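Lin1840 protein (Listeria innocua serovar 6a, PDB 4ZO7) is a family 3 beta-glucosidase that hydrolyses beta-glucosides and binds gentiobiose, probably releasing beta-D-glucose from non-reducing ends. Local coordinates at the beta-D-glucopyranose and alpha-D-glucopyranose site. Numbering follows the deposited sequence. Chains: chain A/B, Lin1840 protein.

The beta-D-glucopyranose and alpha-D-glucopyranose site. Residues chain A 61, 91, 135, 149, 191-192, 235, 238, 270-271, 302, 409, 473; chain B 572, 583. With BGC (beta-D-glucopyranose), chain C; GLC (alpha-D-glucopyranose), chain D.
This is the active-site pocket of a family 3 beta-glucosidase, with two separate glucose units, both poorly ordered. GLC is almost wholly buried in the inner subsite. BGC lies in the outer subsite, which chain B helps to build.

A:Asp91 turns its carboxylate to the O4/O6 side of GLC. OD1 takes the O4 hydroxyl on its syn lone pair, 2.7 Å from GLC O4. A:Lys191 runs extended beyond CG, and its NZ stands 2.8 Å from GLC O4. The same NZ gives hydrogen bonds to GLC O3 and to the backbone O of A:Phe135, and pairs with A:Asp91 OD1. A:Arg149, bent at chi3 (74°), meets GLC end-on: NH1 bonds O2 and NH2 bonds O3. Its guanidinium is held flat between A:Glu473 CB on one face and A:His192 CE1 on the other. A:His192 points its ring edge at the sugar, NE2 2.7 Å from GLC O3. O3 is gripped by lysine, arginine and histidine, and the nearby positive charge may keep A:Asp91 ionised.

A:Ala270 is engineered from the aspartate that serves as nucleophile in this family. Its CB lies 3.2 Å from GLC O1, on the anomeric side.

A:Trp271 has CG anti to the backbone N (chi1 -178°), which lays the indole beneath BGC. BGC C6 sits over the five-membered ring, 3.8 Å from its centroid. B:Tyr583 packs its ring face against BGC from the other side, CG 3.8 Å from C5. A:Glu473, the likely general acid/base, reaches between them fully extended and takes two hydroxyls on syn lone pairs: OE1 is 2.6 Å from BGC O3 and OE2 bonds O4. B:Arg572 crosses from chain B, its NH2 2.7 Å from A:Trp271 O.

The inner subsite thus recognises the glucosyl unit to be cleaved. In the deposited dimer the outer one holds a second sugar between aromatic rings of two chains, probably as the aglycone site; the structure alone does not show this pairing in solution.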
# COMPACT_ATOMS: atom_id res chain seq x y z
N LEU A 61 -20.09 -18.39 22.85
CA LEU A 61 -18.79 -18.26 22.18
C LEU A 61 -17.66 -18.51 23.15
O LEU A 61 -17.55 -17.83 24.16
CB LEU A 61 -18.65 -16.85 21.60
CG LEU A 61 -17.30 -16.48 20.98
CD1 LEU A 61 -17.42 -15.92 19.58
CD2 LEU A 61 -16.71 -15.41 21.80
N ASP A 91 -12.85 -20.87 18.52
CA ASP A 91 -11.73 -20.61 17.64
C ASP A 91 -10.81 -21.83 17.64
O ASP A 91 -9.94 -21.98 18.50
CB ASP A 91 -10.99 -19.36 18.17
CG ASP A 91 -11.63 -18.08 17.73
OD1 ASP A 91 -11.88 -17.87 16.52
OD2 ASP A 91 -11.87 -17.25 18.57
N PHE A 135 -14.26 -21.16 14.08
CA PHE A 135 -14.11 -19.95 13.30
C PHE A 135 -12.87 -20.13 12.43
O PHE A 135 -11.84 -19.46 12.61
CB PHE A 135 -14.03 -18.69 14.18
CG PHE A 135 -15.26 -18.41 15.02
CD1 PHE A 135 -16.52 -18.32 14.45
CD2 PHE A 135 -15.14 -18.26 16.35
CE1 PHE A 135 -17.65 -18.05 15.23
CE2 PHE A 135 -16.21 -17.93 17.15
CZ PHE A 135 -17.50 -17.83 16.57
N ARG A 149 -1.80 -10.90 11.44
CA ARG A 149 -2.71 -11.98 11.16
C ARG A 149 -2.31 -12.76 9.92
O ARG A 149 -3.00 -13.69 9.54
CB ARG A 149 -4.16 -11.45 11.05
CG ARG A 149 -4.54 -10.60 12.26
CD ARG A 149 -6.01 -10.37 12.32
NE ARG A 149 -6.66 -11.57 12.74
CZ ARG A 149 -7.85 -11.68 13.30
NH1 ARG A 149 -8.61 -10.63 13.53
NH2 ARG A 149 -8.24 -12.87 13.69
N LYS A 191 -13.85 -16.99 7.39
CA LYS A 191 -13.64 -15.62 7.82
C LYS A 191 -12.45 -15.01 7.03
O LYS A 191 -11.70 -15.74 6.40
CB LYS A 191 -13.51 -15.56 9.35
CG LYS A 191 -12.19 -16.04 9.89
CD LYS A 191 -12.24 -16.43 11.38
CE LYS A 191 -10.85 -16.58 11.97
NZ LYS A 191 -10.86 -16.99 13.40
N HIS A 192 -12.29 -13.68 6.96
CA HIS A 192 -13.23 -12.63 7.36
C HIS A 192 -13.70 -11.90 6.09
O HIS A 192 -12.87 -11.37 5.33
CB HIS A 192 -12.51 -11.59 8.25
CG HIS A 192 -11.75 -12.15 9.41
ND1 HIS A 192 -10.49 -12.70 9.28
CD2 HIS A 192 -12.07 -12.28 10.72
CE1 HIS A 192 -10.05 -13.08 10.46
NE2 HIS A 192 -10.99 -12.84 11.35
N MET A 235 -18.28 -15.21 8.59
CA MET A 235 -18.09 -14.11 9.55
C MET A 235 -17.69 -12.85 8.81
O MET A 235 -16.88 -12.93 7.89
CB MET A 235 -17.00 -14.52 10.59
CG MET A 235 -16.71 -13.50 11.69
SD MET A 235 -15.20 -13.77 12.64
CE MET A 235 -15.65 -15.26 13.54
N PHE A 238 -13.65 -6.77 10.13
CA PHE A 238 -13.47 -5.45 10.75
C PHE A 238 -13.35 -4.21 9.86
O PHE A 238 -13.79 -3.07 10.28
CB PHE A 238 -12.25 -5.52 11.69
CG PHE A 238 -12.53 -6.33 12.98
CD1 PHE A 238 -13.62 -6.05 13.74
CD2 PHE A 238 -11.74 -7.39 13.35
CE1 PHE A 238 -13.91 -6.75 14.90
CE2 PHE A 238 -11.99 -8.10 14.52
CZ PHE A 238 -13.08 -7.77 15.30
N ALA A 270 -17.88 -10.24 13.25
CA ALA A 270 -16.63 -10.30 14.02
C ALA A 270 -16.94 -9.73 15.37
O ALA A 270 -17.99 -9.12 15.59
CB ALA A 270 -15.52 -9.51 13.37
N TRP A 271 -15.98 -9.86 16.28
CA TRP A 271 -16.18 -9.50 17.67
C TRP A 271 -16.51 -8.00 17.79
O TRP A 271 -15.65 -7.21 17.50
CB TRP A 271 -14.92 -9.81 18.48
CG TRP A 271 -15.15 -9.49 19.93
CD1 TRP A 271 -15.29 -8.24 20.49
CD2 TRP A 271 -15.33 -10.41 20.99
NE1 TRP A 271 -15.53 -8.34 21.81
CE2 TRP A 271 -15.54 -9.66 22.16
CE3 TRP A 271 -15.27 -11.79 21.08
CZ2 TRP A 271 -15.73 -10.23 23.40
CZ3 TRP A 271 -15.46 -12.38 22.34
CH2 TRP A 271 -15.69 -11.59 23.48
N MET A 302 -21.87 -10.66 17.65
CA MET A 302 -20.88 -11.25 18.57
C MET A 302 -20.56 -10.35 19.72
O MET A 302 -19.80 -9.40 19.57
CB MET A 302 -19.57 -11.58 17.82
CG MET A 302 -18.52 -12.29 18.67
SD MET A 302 -17.08 -12.92 17.80
CE MET A 302 -17.71 -14.22 16.78
N TRP A 409 -2.97 -17.75 17.91
CA TRP A 409 -4.26 -18.33 17.79
C TRP A 409 -4.27 -19.76 18.30
O TRP A 409 -4.78 -20.69 17.70
CB TRP A 409 -4.83 -18.13 16.39
CG TRP A 409 -5.46 -16.79 16.21
CD1 TRP A 409 -4.97 -15.74 15.46
CD2 TRP A 409 -6.67 -16.30 16.82
NE1 TRP A 409 -5.78 -14.66 15.59
CE2 TRP A 409 -6.83 -14.96 16.41
CE3 TRP A 409 -7.59 -16.85 17.70
CZ2 TRP A 409 -7.95 -14.18 16.79
CZ3 TRP A 409 -8.69 -16.06 18.12
CH2 TRP A 409 -8.87 -14.76 17.64
N GLU A 473 -3.70 -11.38 16.12
CA GLU A 473 -4.57 -10.24 16.05
C GLU A 473 -3.98 -9.07 16.84
O GLU A 473 -3.71 -9.23 18.00
CB GLU A 473 -5.99 -10.56 16.51
CG GLU A 473 -6.89 -9.32 16.58
CD GLU A 473 -8.32 -9.58 17.02
OE1 GLU A 473 -8.67 -10.79 17.15
OE2 GLU A 473 -9.08 -8.56 17.26
N ARG B 572 -11.81 0.49 15.49
CA ARG B 572 -11.17 0.41 16.80
C ARG B 572 -10.07 1.43 17.00
O ARG B 572 -8.94 1.08 17.22
CB ARG B 572 -10.63 -1.01 17.06
CG ARG B 572 -11.74 -2.06 17.21
CD ARG B 572 -11.17 -3.45 17.45
NE ARG B 572 -12.26 -4.43 17.61
CZ ARG B 572 -12.15 -5.61 18.24
NH1 ARG B 572 -10.97 -5.98 18.76
NH2 ARG B 572 -13.21 -6.42 18.36
N TYR B 583 -6.21 -4.87 21.85
CA TYR B 583 -7.16 -4.96 20.74
C TYR B 583 -7.71 -3.60 20.21
O TYR B 583 -8.92 -3.33 20.16
CB TYR B 583 -8.27 -5.95 21.17
CG TYR B 583 -7.72 -7.34 21.36
CD1 TYR B 583 -7.24 -8.04 20.27
CD2 TYR B 583 -7.65 -7.94 22.61
CE1 TYR B 583 -6.72 -9.31 20.40
CE2 TYR B 583 -7.11 -9.25 22.77
CZ TYR B 583 -6.66 -9.91 21.66
OH TYR B 583 -6.14 -11.16 21.71
C2 BGC C . -11.25 -11.41 21.10
C3 BGC C . -10.66 -10.65 19.96
C4 BGC C . -11.63 -9.47 19.96
C5 BGC C . -11.31 -8.58 21.21
C6 BGC C . -12.13 -7.30 21.39
C1 BGC C . -10.87 -10.70 22.39
O1 BGC C . -11.50 -11.34 23.49
O2 BGC C . -10.88 -12.77 20.87
O3 BGC C . -10.54 -11.49 18.78
O4 BGC C . -11.46 -8.94 18.66
O5 BGC C . -11.36 -9.35 22.45
O6 BGC C . -12.01 -6.54 22.60
C1 GLC D . -12.84 -11.70 16.19
C2 GLC D . -11.71 -12.11 15.21
C3 GLC D . -11.95 -13.51 14.64
C4 GLC D . -12.31 -14.52 15.72
C5 GLC D . -13.45 -13.99 16.56
C6 GLC D . -13.83 -14.97 17.68
O1 GLC D . -14.09 -11.40 15.58
O2 GLC D . -11.59 -11.26 14.09
O3 GLC D . -10.86 -13.94 13.85
O4 GLC D . -12.71 -15.68 15.08
O5 GLC D . -13.07 -12.74 17.14
O6 GLC D . -12.77 -15.06 18.57